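Local coordinates for protein beta-galactosidase/beta-glucuronidase (Faecalibacterium prausnitzii L2-6, PDB 6MVF) that binds flavin mononucleotide and probably acts as a beta-glucuronidase of glycoside hydrolase family 2, at residues G461-N466 with A511-Y516. Residues are numbered along the deposited sequence; the frame is centred on the assembly and turned at random.
Sequences GKIEQN and ALYHEY
Ile463 drives its two branches against different tyrosines of helix 507-522, and this wedge is the tightly packed part of the contact. With chi1 at -74°, CG1 lies beside the backbone N of Ile463 and CG2 anti to it, which splits the side chain between neighbours one turn apart. CG2 rests on the root of Tyr516, 3.5 Å from its CG, while CG1 stands obliquely to the Tyr513 ring, 3.9 Å from CD2. Beyond CG1, CD1 reaches the helix backbone itself, 3.7 Å from Tyr513 CA.

Tyr516 extends from the helix across the 3-10 turn 463-465. The carbonyl oxygen of Ile463 sits over one face of its ring, 3.6 Å above the plane and toward the rim, and Asn466 CB lies 3.8 Å from Tyr516 CE1. That oxygen is already committed: it accepts from Asn466 N and from Asn466 ND2 (2.8 Å), whose amide also donates to Phe456 O.

Toward the solvent side the packing gives way to water. Exposed Glu464 meets the outer end of Tyr516 with its backbone, and a water links Glu464 O to the Tyr516 hydroxyl, which also bonds Gly467 N in the adjoining helix. On the inner side, between the buried Asn466 and Tyr513, a second water lies between Asn466 OD1 and Tyr513 OH, 2.8 Å from the latter. With Tyr516 cut back to an alanine, Ile463 CG2 would probably lose its aromatic neighbour and Gly467 N its phenol partner, opening a gap beside the turn.

Within the TIM barrel domain, the contact joins the loop leading into helix 466-476 to the next helix around the barrel. No direct hydrogen bond links the two segments, so their cohesion appears to rest on apolar packing around Ile463, supplemented by the water between Glu464 and Tyr516 and, less certainly, by the one at Tyr513.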
ATOM      1  N   GLY A 461      43.216   0.197 -32.893  1.00 30.84           N
ATOM      2  CA  GLY A 461      44.189   0.580 -31.893  1.00 32.74           C
ATOM      3  C   GLY A 461      44.268  -0.358 -30.694  1.00 38.22           C
ATOM      4  O   GLY A 461      43.602  -1.393 -30.598  1.00 38.63           O
ATOM      5  N   LYS A 462      45.127   0.036 -29.763  1.00 39.47           N
ATOM      6  CA  LYS A 462      45.330  -0.683 -28.519  1.00 34.10           C
ATOM      7  C   LYS A 462      44.735   0.105 -27.353  1.00 39.14           C
ATOM      8  O   LYS A 462      44.664   1.345 -27.375  1.00 32.58           O
ATOM      9  CB  LYS A 462      46.825  -0.952 -28.279  1.00 30.18           C
ATOM     10  CG  LYS A 462      47.486  -1.828 -29.345  1.00 42.48           C
ATOM     11  CD  LYS A 462      49.014  -2.057 -29.131  1.00 56.45           C
ATOM     12  CE  LYS A 462      49.891  -0.822 -29.447  1.00 54.46           C
ATOM     13  NZ  LYS A 462      50.059   0.115 -28.281  1.00 58.10           N
ATOM     14  N   ILE A 463      44.303  -0.652 -26.335  1.00 32.45           N
ATOM     15  CA  ILE A 463      43.821  -0.095 -25.069  1.00 34.36           C
ATOM     16  C   ILE A 463      44.799   0.939 -24.510  1.00 32.36           C
ATOM     17  O   ILE A 463      44.405   2.024 -24.065  1.00 31.58           O
ATOM     18  CB  ILE A 463      43.583  -1.244 -24.066  1.00 35.99           C
ATOM     19  CG1 ILE A 463      42.314  -2.027 -24.428  1.00 27.79           C
ATOM     20  CG2 ILE A 463      43.579  -0.741 -22.621  1.00 26.24           C
ATOM     21  CD1 ILE A 463      42.205  -3.319 -23.707  1.00 27.64           C
ATOM     22  N   GLU A 464      46.088   0.615 -24.532  1.00 35.34           N
ATOM     23  CA  GLU A 464      47.143   1.469 -24.002  1.00 37.25           C
ATOM     24  C   GLU A 464      47.292   2.786 -24.765  1.00 39.64           C
ATOM     25  O   GLU A 464      48.120   3.614 -24.376  1.00 36.51           O
ATOM     26  CB  GLU A 464      48.477   0.716 -24.018  1.00 38.20           C
ATOM     27  CG  GLU A 464      48.557  -0.481 -23.058  1.00 48.18           C
ATOM     28  CD  GLU A 464      47.660  -1.672 -23.448  1.00 54.29           C
ATOM     29  OE1 GLU A 464      47.302  -1.823 -24.655  1.00 38.72           O
ATOM     30  OE2 GLU A 464      47.311  -2.454 -22.522  1.00 56.67           O
ATOM     31  N   GLN A 465      46.509   3.005 -25.834  1.00 33.57           N
ATOM     32  CA  GLN A 465      46.570   4.275 -26.559  1.00 36.63           C
ATOM     33  C   GLN A 465      45.695   5.368 -25.950  1.00 37.49           C
ATOM     34  O   GLN A 465      45.864   6.545 -26.298  1.00 34.61           O
ATOM     35  CB  GLN A 465      46.169   4.079 -28.024  1.00 33.15           C
ATOM     36  CG  GLN A 465      47.158   3.255 -28.836  1.00 35.94           C
ATOM     37  CD  GLN A 465      46.792   3.194 -30.301  1.00 36.38           C
ATOM     38  OE1 GLN A 465      45.639   2.983 -30.661  1.00 40.29           O
ATOM     39  NE2 GLN A 465      47.770   3.415 -31.154  1.00 41.89           N
ATOM     40  N   ASN A 466      44.779   5.017 -25.048  1.00 35.70           N
ATOM     41  CA  ASN A 466      43.790   5.982 -24.569  1.00 38.68           C
ATOM     42  C   ASN A 466      44.431   7.088 -23.734  1.00 37.41           C
ATOM     43  O   ASN A 466      44.187   8.280 -23.970  1.00 37.86           O
ATOM     44  CB  ASN A 466      42.714   5.249 -23.762  1.00 33.19           C
ATOM     45  CG  ASN A 466      41.768   4.483 -24.647  1.00 36.11           C
ATOM     46  OD1 ASN A 466      40.894   5.078 -25.287  1.00 33.28           O
ATOM     47  ND2 ASN A 466      41.954   3.161 -24.729  1.00 31.65           N
ATOM     48  N   ALA A 511      36.448  -6.556 -19.570  1.00 29.49           N
ATOM     49  CA  ALA A 511      36.883  -6.187 -18.221  1.00 28.72           C
ATOM     50  C   ALA A 511      38.284  -5.586 -18.232  1.00 27.14           C
ATOM     51  O   ALA A 511      38.552  -4.634 -17.492  1.00 30.58           O
ATOM     52  CB  ALA A 511      36.824  -7.393 -17.278  1.00 22.89           C
ATOM     53  N   LEU A 512      39.185  -6.121 -19.069  1.00 28.12           N
ATOM     54  CA  LEU A 512      40.526  -5.551 -19.207  1.00 26.19           C
ATOM     55  C   LEU A 512      40.468  -4.135 -19.762  1.00 26.26           C
ATOM     56  O   LEU A 512      41.206  -3.256 -19.315  1.00 31.50           O
ATOM     57  CB  LEU A 512      41.394  -6.428 -20.119  1.00 23.58           C
ATOM     58  CG  LEU A 512      41.912  -7.764 -19.594  1.00 29.06           C
ATOM     59  CD1 LEU A 512      42.579  -8.546 -20.722  1.00 30.52           C
ATOM     60  CD2 LEU A 512      42.880  -7.567 -18.437  1.00 28.38           C
ATOM     61  N   TYR A 513      39.622  -3.912 -20.764  1.00 28.11           N
ATOM     62  CA  TYR A 513      39.449  -2.578 -21.322  1.00 29.53           C
ATOM     63  C   TYR A 513      39.030  -1.580 -20.238  1.00 33.80           C
ATOM     64  O   TYR A 513      39.608  -0.489 -20.121  1.00 27.77           O
ATOM     65  CB  TYR A 513      38.418  -2.642 -22.459  1.00 29.07           C
ATOM     66  CG  TYR A 513      38.017  -1.300 -23.011  1.00 28.38           C
ATOM     67  CD1 TYR A 513      37.016  -0.557 -22.404  1.00 27.30           C
ATOM     68  CD2 TYR A 513      38.652  -0.766 -24.135  1.00 28.82           C
ATOM     69  CE1 TYR A 513      36.658   0.683 -22.893  1.00 31.63           C
ATOM     70  CE2 TYR A 513      38.300   0.472 -24.642  1.00 25.55           C
ATOM     71  CZ  TYR A 513      37.299   1.191 -24.014  1.00 32.71           C
ATOM     72  OH  TYR A 513      36.919   2.411 -24.496  1.00 31.72           O
ATOM     73  N   HIS A 514      38.035  -1.951 -19.415  1.00 29.89           N
ATOM     74  CA  HIS A 514      37.527  -1.026 -18.407  1.00 28.56           C
ATOM     75  C   HIS A 514      38.399  -0.972 -17.161  1.00 28.15           C
ATOM     76  O   HIS A 514      38.407   0.053 -16.472  1.00 27.63           O
ATOM     77  CB  HIS A 514      36.093  -1.383 -18.048  1.00 27.19           C
ATOM     78  CG  HIS A 514      35.105  -0.989 -19.095  1.00 22.58           C
ATOM     79  ND1 HIS A 514      34.912   0.322 -19.476  1.00 23.51           N
ATOM     80  CD2 HIS A 514      34.267  -1.730 -19.855  1.00 23.62           C
ATOM     81  CE1 HIS A 514      33.980   0.373 -20.412  1.00 26.00           C
ATOM     82  NE2 HIS A 514      33.574  -0.860 -20.662  1.00 25.29           N
ATOM     83  N   GLU A 515      39.144  -2.036 -16.857  1.00 29.23           N
ATOM     84  CA  GLU A 515      40.194  -1.929 -15.846  1.00 30.66           C
ATOM     85  C   GLU A 515      41.137  -0.773 -16.164  1.00 33.57           C
ATOM     86  O   GLU A 515      41.466   0.040 -15.288  1.00 31.14           O
ATOM     87  CB  GLU A 515      40.972  -3.244 -15.735  1.00 29.14           C
ATOM     88  CG  GLU A 515      40.242  -4.327 -14.937  1.00 33.76           C
ATOM     89  CD  GLU A 515      40.882  -5.716 -15.063  1.00 39.75           C
ATOM     90  OE1 GLU A 515      42.093  -5.832 -15.375  1.00 42.19           O
ATOM     91  OE2 GLU A 515      40.156  -6.705 -14.847  1.00 38.87           O
ATOM     92  N   TYR A 516      41.566  -0.668 -17.428  1.00 34.37           N
ATOM     93  CA  TYR A 516      42.480   0.408 -17.801  1.00 31.59           C
ATOM     94  C   TYR A 516      41.787   1.767 -17.736  1.00 28.89           C
ATOM     95  O   TYR A 516      42.344   2.726 -17.196  1.00 33.03           O
ATOM     96  CB  TYR A 516      43.069   0.148 -19.193  1.00 25.98           C
ATOM     97  CG  TYR A 516      43.965   1.256 -19.731  1.00 24.76           C
ATOM     98  CD1 TYR A 516      43.417   2.425 -20.262  1.00 25.65           C
ATOM     99  CD2 TYR A 516      45.356   1.131 -19.722  1.00 24.43           C
ATOM    100  CE1 TYR A 516      44.218   3.445 -20.757  1.00 29.14           C
ATOM    101  CE2 TYR A 516      46.176   2.139 -20.234  1.00 26.81           C
ATOM    102  CZ  TYR A 516      45.591   3.300 -20.744  1.00 34.40           C
ATOM    103  OH  TYR A 516      46.360   4.326 -21.243  1.00 32.83           O
TER
HETATM  104  O   HOH W   1      48.794   3.950 -21.263  1.00 35.35           O
HETATM  105  O   HOH W   2      38.717   3.947 -25.991  1.00 26.34           O